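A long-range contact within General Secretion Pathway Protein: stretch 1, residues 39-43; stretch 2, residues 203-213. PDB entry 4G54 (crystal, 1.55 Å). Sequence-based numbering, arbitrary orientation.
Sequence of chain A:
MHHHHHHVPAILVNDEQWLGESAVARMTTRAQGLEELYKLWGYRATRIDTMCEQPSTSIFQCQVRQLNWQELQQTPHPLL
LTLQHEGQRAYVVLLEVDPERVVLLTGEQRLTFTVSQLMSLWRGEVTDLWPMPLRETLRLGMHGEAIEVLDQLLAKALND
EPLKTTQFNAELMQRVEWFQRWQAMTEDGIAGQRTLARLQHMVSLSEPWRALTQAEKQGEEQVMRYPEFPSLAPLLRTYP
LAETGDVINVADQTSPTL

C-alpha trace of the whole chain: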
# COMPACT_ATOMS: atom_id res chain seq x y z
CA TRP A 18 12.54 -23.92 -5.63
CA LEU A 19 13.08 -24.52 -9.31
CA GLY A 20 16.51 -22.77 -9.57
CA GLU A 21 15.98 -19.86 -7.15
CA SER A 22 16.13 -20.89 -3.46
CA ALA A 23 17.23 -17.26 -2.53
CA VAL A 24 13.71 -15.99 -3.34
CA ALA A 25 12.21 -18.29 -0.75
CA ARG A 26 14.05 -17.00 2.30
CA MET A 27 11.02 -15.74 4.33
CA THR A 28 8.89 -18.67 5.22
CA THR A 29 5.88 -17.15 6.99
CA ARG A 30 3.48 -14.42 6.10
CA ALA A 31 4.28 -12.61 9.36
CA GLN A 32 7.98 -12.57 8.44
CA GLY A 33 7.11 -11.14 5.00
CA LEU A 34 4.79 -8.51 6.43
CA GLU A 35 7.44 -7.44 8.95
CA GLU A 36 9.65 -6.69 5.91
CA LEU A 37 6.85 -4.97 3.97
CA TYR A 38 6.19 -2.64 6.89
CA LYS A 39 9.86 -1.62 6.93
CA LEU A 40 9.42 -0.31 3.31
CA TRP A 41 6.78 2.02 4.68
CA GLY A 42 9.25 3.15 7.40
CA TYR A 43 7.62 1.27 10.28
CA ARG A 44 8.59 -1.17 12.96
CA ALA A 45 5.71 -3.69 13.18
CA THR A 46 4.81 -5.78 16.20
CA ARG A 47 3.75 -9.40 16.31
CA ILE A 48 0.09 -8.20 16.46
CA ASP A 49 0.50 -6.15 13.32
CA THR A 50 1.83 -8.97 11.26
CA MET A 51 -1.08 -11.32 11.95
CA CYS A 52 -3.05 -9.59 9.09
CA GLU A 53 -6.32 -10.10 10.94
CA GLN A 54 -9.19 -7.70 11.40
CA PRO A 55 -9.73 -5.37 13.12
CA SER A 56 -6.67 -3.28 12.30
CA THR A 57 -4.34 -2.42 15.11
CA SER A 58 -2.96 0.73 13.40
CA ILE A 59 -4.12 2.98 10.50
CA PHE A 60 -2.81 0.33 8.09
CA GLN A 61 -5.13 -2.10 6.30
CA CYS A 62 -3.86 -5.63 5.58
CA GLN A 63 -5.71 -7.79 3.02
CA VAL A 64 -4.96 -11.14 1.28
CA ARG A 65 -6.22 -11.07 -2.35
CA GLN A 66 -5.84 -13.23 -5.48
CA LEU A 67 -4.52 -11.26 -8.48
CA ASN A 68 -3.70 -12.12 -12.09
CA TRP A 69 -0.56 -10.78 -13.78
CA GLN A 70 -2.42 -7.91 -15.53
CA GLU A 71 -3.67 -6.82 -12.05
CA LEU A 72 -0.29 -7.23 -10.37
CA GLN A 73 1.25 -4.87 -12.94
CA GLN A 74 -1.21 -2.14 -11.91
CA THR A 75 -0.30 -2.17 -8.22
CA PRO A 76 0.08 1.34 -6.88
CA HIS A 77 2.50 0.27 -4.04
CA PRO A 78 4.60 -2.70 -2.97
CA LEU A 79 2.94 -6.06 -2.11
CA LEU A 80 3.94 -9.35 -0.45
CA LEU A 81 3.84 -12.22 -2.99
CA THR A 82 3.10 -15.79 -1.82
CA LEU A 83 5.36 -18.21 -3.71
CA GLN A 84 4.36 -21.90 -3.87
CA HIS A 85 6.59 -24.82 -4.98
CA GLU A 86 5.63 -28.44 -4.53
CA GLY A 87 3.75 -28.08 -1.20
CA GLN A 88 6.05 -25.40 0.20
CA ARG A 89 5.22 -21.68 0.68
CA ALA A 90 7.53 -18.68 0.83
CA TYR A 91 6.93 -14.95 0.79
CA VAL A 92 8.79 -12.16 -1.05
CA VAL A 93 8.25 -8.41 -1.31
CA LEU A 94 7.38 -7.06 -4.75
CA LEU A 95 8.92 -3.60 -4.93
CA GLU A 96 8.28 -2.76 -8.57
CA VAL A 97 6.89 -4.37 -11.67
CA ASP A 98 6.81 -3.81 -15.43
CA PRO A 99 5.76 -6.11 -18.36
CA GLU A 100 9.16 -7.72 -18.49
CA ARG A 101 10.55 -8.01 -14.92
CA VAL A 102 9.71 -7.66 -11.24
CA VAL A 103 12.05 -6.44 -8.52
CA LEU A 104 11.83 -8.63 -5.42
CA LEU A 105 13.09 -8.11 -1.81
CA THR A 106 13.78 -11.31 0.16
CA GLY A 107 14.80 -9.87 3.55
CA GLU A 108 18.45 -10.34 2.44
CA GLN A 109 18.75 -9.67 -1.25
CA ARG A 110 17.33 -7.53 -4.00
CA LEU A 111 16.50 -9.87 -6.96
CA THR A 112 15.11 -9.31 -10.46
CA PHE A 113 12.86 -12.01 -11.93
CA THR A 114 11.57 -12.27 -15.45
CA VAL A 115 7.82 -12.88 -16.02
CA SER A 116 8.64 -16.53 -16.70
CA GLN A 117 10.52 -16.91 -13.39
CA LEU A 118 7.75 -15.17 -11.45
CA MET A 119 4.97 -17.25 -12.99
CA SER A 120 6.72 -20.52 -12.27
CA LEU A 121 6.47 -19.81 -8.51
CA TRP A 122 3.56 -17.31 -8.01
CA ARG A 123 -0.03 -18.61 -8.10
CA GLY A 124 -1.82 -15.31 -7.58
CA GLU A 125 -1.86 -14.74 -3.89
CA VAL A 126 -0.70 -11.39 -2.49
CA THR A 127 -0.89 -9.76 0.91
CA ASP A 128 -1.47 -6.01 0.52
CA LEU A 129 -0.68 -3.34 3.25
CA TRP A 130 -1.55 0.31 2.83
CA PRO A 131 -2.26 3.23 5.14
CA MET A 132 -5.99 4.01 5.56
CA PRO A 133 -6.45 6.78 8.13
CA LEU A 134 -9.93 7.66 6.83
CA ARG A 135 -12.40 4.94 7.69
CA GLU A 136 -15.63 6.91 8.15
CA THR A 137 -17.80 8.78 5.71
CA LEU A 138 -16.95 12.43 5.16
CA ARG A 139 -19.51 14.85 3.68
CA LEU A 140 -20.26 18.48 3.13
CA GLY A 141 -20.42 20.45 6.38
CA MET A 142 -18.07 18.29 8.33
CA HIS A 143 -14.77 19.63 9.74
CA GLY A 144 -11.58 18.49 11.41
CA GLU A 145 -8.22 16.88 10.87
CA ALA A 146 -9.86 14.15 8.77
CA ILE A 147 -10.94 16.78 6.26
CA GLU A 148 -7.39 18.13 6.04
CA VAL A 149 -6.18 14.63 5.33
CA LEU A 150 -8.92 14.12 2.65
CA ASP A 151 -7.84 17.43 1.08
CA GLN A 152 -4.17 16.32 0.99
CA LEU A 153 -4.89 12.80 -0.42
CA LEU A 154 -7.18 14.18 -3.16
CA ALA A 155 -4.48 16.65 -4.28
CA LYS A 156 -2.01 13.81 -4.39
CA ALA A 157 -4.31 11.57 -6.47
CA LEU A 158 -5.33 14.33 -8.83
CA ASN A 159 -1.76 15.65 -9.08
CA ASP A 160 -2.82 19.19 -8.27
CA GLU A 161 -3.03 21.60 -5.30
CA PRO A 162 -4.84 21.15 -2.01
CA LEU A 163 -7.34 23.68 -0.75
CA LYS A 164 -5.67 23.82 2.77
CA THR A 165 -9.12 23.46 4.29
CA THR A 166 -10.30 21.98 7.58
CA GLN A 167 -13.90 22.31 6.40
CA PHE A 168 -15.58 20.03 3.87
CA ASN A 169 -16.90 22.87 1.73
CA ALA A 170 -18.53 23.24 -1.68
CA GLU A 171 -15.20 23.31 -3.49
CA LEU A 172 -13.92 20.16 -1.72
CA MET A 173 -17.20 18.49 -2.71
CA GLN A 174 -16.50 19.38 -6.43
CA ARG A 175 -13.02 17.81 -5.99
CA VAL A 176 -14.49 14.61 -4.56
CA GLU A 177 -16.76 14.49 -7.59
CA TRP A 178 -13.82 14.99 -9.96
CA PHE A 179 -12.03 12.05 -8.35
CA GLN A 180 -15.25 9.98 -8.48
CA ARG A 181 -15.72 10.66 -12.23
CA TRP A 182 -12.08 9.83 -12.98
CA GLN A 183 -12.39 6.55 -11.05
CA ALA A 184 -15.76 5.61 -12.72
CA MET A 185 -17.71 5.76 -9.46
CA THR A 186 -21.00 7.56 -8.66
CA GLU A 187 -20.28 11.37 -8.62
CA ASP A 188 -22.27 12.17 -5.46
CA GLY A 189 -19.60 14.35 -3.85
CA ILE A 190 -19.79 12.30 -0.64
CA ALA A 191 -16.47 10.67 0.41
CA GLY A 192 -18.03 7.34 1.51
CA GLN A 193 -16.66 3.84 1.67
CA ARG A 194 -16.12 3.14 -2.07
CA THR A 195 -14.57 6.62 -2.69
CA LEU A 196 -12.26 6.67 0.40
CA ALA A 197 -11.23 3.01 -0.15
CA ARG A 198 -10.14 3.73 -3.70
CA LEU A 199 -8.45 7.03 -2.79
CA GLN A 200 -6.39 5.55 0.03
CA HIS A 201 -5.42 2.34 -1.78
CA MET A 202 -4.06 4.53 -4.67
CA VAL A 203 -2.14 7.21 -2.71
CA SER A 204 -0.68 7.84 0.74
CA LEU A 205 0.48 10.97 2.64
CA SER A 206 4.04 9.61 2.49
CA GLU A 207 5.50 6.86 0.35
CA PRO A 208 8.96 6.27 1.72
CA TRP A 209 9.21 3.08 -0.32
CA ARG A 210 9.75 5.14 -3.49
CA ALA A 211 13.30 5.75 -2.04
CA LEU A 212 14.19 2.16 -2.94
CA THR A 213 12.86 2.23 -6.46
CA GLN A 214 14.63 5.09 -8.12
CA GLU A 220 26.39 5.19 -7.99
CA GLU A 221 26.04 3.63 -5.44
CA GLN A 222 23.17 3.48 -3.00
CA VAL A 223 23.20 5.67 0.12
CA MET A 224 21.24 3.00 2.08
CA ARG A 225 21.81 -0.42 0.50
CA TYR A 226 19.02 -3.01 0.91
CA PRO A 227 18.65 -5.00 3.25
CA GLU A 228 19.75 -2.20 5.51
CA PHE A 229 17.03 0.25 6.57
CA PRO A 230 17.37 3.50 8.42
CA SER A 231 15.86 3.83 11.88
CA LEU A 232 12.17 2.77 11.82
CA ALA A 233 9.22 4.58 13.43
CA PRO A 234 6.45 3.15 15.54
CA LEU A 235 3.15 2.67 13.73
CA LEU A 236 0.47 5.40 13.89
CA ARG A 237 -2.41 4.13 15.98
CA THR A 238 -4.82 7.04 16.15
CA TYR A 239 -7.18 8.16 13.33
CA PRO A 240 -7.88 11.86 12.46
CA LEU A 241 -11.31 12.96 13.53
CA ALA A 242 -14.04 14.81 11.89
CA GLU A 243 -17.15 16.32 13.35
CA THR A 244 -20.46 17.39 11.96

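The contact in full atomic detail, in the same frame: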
# COMPACT_ATOMS: atom_id res chain seq x y z
N LYS A 39 8.64 -2.44 6.89
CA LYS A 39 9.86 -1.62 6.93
C LYS A 39 9.94 -0.68 5.69
O LYS A 39 10.49 0.42 5.76
CB LYS A 39 11.07 -2.51 6.89
CG LYS A 39 11.25 -3.41 8.05
CD LYS A 39 12.65 -4.13 7.95
CE LYS A 39 12.61 -5.37 8.80
NZ LYS A 39 13.86 -6.17 8.63
N LEU A 40 9.44 -1.14 4.52
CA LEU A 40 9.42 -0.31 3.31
C LEU A 40 8.59 0.92 3.50
O LEU A 40 8.88 1.95 2.88
CB LEU A 40 8.83 -1.09 2.11
CG LEU A 40 9.77 -1.75 1.17
CD1 LEU A 40 10.29 -2.85 1.91
CD2 LEU A 40 9.06 -2.24 -0.11
N TRP A 41 7.57 0.84 4.36
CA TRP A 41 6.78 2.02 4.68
C TRP A 41 7.42 2.85 5.81
O TRP A 41 6.89 3.93 6.22
CB TRP A 41 5.36 1.57 5.06
CG TRP A 41 4.57 1.03 3.91
CD1 TRP A 41 4.46 -0.24 3.56
CD2 TRP A 41 3.77 1.79 3.01
NE1 TRP A 41 3.62 -0.39 2.46
CE2 TRP A 41 3.17 0.87 2.10
CE3 TRP A 41 3.48 3.16 2.91
CZ2 TRP A 41 2.26 1.30 1.05
CZ3 TRP A 41 2.61 3.58 1.89
CH2 TRP A 41 2.05 2.66 0.98
N GLY A 42 8.57 2.42 6.32
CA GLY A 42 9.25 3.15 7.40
C GLY A 42 8.89 2.74 8.83
O GLY A 42 9.27 3.50 9.79
N TYR A 43 8.16 1.63 8.99
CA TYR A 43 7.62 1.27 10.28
C TYR A 43 8.18 -0.02 10.84
O TYR A 43 8.41 -0.98 10.11
CB TYR A 43 6.11 1.15 10.25
CG TYR A 43 5.50 2.51 9.99
CD1 TYR A 43 5.56 3.51 10.97
CD2 TYR A 43 4.87 2.82 8.77
CE1 TYR A 43 4.98 4.79 10.75
CE2 TYR A 43 4.29 4.08 8.56
CZ TYR A 43 4.37 5.05 9.58
OH TYR A 43 3.91 6.34 9.45
N VAL A 203 -3.19 6.23 -3.12
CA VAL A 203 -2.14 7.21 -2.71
C VAL A 203 -2.04 7.24 -1.19
O VAL A 203 -2.98 6.91 -0.47
CB VAL A 203 -2.41 8.69 -3.23
CG1 VAL A 203 -2.32 8.78 -4.79
CG2 VAL A 203 -3.73 9.18 -2.73
N SER A 204 -0.87 7.71 -0.70
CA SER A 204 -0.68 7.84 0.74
C SER A 204 -0.07 9.22 1.01
O SER A 204 0.59 9.80 0.12
CB SER A 204 0.39 6.83 1.22
OG SER A 204 0.14 5.50 0.67
N LEU A 205 -0.18 9.63 2.27
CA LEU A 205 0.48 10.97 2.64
C LEU A 205 2.00 10.92 2.54
O LEU A 205 2.61 11.96 2.23
CB LEU A 205 0.11 11.36 4.07
CG LEU A 205 -1.39 11.58 4.37
CD1 LEU A 205 -1.66 11.84 5.88
CD2 LEU A 205 -2.01 12.72 3.51
N SER A 206 2.61 9.77 2.83
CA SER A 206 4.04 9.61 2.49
C SER A 206 4.26 8.21 1.97
O SER A 206 3.62 7.24 2.44
CB SER A 206 5.01 9.96 3.64
OG SER A 206 6.38 10.21 3.16
N GLU A 207 5.22 8.12 1.04
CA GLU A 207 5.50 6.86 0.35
C GLU A 207 7.01 6.65 0.41
O GLU A 207 7.74 6.81 -0.57
CB GLU A 207 4.94 6.95 -1.08
CG GLU A 207 3.46 7.44 -1.09
CD GLU A 207 2.82 7.42 -2.46
OE1 GLU A 207 3.59 7.68 -3.42
OE2 GLU A 207 1.58 7.18 -2.57
N PRO A 208 7.53 6.38 1.63
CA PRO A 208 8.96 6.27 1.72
C PRO A 208 9.53 5.17 0.87
O PRO A 208 10.74 5.16 0.61
CB PRO A 208 9.25 6.12 3.23
CG PRO A 208 7.93 6.03 3.85
CD PRO A 208 6.86 6.00 2.87
N TRP A 209 8.70 4.20 0.47
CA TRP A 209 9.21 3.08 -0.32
C TRP A 209 9.73 3.50 -1.69
O TRP A 209 10.48 2.73 -2.34
CB TRP A 209 8.05 1.98 -0.47
CG TRP A 209 6.73 2.51 -1.01
CD1 TRP A 209 5.59 2.94 -0.28
CD2 TRP A 209 6.39 2.67 -2.39
NE1 TRP A 209 4.63 3.39 -1.17
CE2 TRP A 209 5.06 3.19 -2.46
CE3 TRP A 209 7.05 2.35 -3.57
CZ2 TRP A 209 4.40 3.40 -3.66
CZ3 TRP A 209 6.38 2.58 -4.76
CH2 TRP A 209 5.09 3.09 -4.79
N ARG A 210 9.31 4.67 -2.16
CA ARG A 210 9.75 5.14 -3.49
C ARG A 210 11.27 5.40 -3.41
O ARG A 210 11.92 5.45 -4.46
CB ARG A 210 9.07 6.44 -3.85
CG ARG A 210 7.57 6.14 -4.10
CD ARG A 210 6.87 7.29 -4.86
NE ARG A 210 5.43 7.01 -5.02
CZ ARG A 210 4.87 6.31 -6.00
NH1 ARG A 210 5.60 5.67 -6.94
NH2 ARG A 210 3.53 6.17 -5.99
N ALA A 211 11.81 5.57 -2.21
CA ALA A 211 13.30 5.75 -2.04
C ALA A 211 14.07 4.54 -2.54
O ALA A 211 15.24 4.65 -2.92
CB ALA A 211 13.65 6.05 -0.57
N LEU A 212 13.45 3.36 -2.56
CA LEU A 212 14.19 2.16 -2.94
C LEU A 212 14.07 1.87 -4.41
O LEU A 212 14.65 0.88 -4.92
CB LEU A 212 13.64 0.93 -2.19
CG LEU A 212 14.30 0.61 -0.84
CD1 LEU A 212 13.83 -0.74 -0.26
CD2 LEU A 212 15.83 0.67 -0.96
N THR A 213 13.20 2.61 -5.09
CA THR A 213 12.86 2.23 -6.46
C THR A 213 13.84 2.89 -7.38
O THR A 213 14.35 2.25 -8.32
CB THR A 213 11.40 2.62 -6.88
OG1 THR A 213 11.25 4.07 -6.85
CG2 THR A 213 10.36 1.93 -5.96
O HOH W 1 11.73 2.76 2.48

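Stretch 1 carries the end of a helix and the turn that follows it, and it packs against a 3-10 segment, residues 208-212, and the loop leading into it. The contact buries 344 Å² in total and contains no direct hydrogen bond between the stretches; it rests on apolar packing, an aromatic pair and one bridging water.

Lys39, in the helix, takes no part through its side chain, which stays well clear of stretch 2 and is hydrogen-bonded elsewhere in the structure. Its carbonyl instead shapes the turn, accepting a hydrogen bond from the backbone of Gly42 (Gly42 N to Lys39 O, 2.8 Å).

Leu40 is buried and lies closest to Trp209 along the backbone, with their CA atoms 5.0 Å apart. Its CB meets Trp209 CB at 4.1 Å, and its CG lies 4.4 Å from Leu212 CD1. Trp209 and Leu212 are three residues apart, joined by the 3-10 hydrogen bond from Leu212 N to Trp209 O (3.0 Å), and both direct their CA-to-CB bonds toward stretch 1, so a branched aliphatic side chain can touch both. Leu40 O approaches Trp209 N at 3.3 Å, but the angle is too poor for a hydrogen bond. The carbonyl is served by water 1, which donates to Leu40 O at 3.0 Å and, more weakly, to Pro208 O at 3.2 Å, linking the two backbones.

Trp41 contributes the largest covered area, 100 Å². Its CA-to-CB bond points away from stretch 2, yet with chi1 at -69° (m) and chi2 at 94° the long side chain brings the far end of the indole back into contact. The edge of Trp209, whose chi1 is p, is directed at a face of this ring: the six-membered ring of Trp41 and the five-membered ring of Trp209 have centroids 4.5 Å apart and planes at 67°, and Trp209 NE1 sits over the face, 3.4 Å from Trp41 CH2. At the edge of the Trp41 ring, CZ3 is 3.4 Å from Ser204 OG and 3.8 Å from Ser206 O. The small Ser204 side chain fits beside the broad indole. Pro208 packs against Trp41 as well, its CG 3.3 Å from Trp41 O and its CD 4.4 Å from Trp41 CE3.

Gly42 is the first residue after the helix to leave helical phi/psi, in a Schellman motif. At its phi of 91°, a CB would be jammed against the preceding carbonyl oxygen, which by itself calls for glycine. Tyr43 lies outside the contact, its CE2 6.3 Å from Pro208 CG.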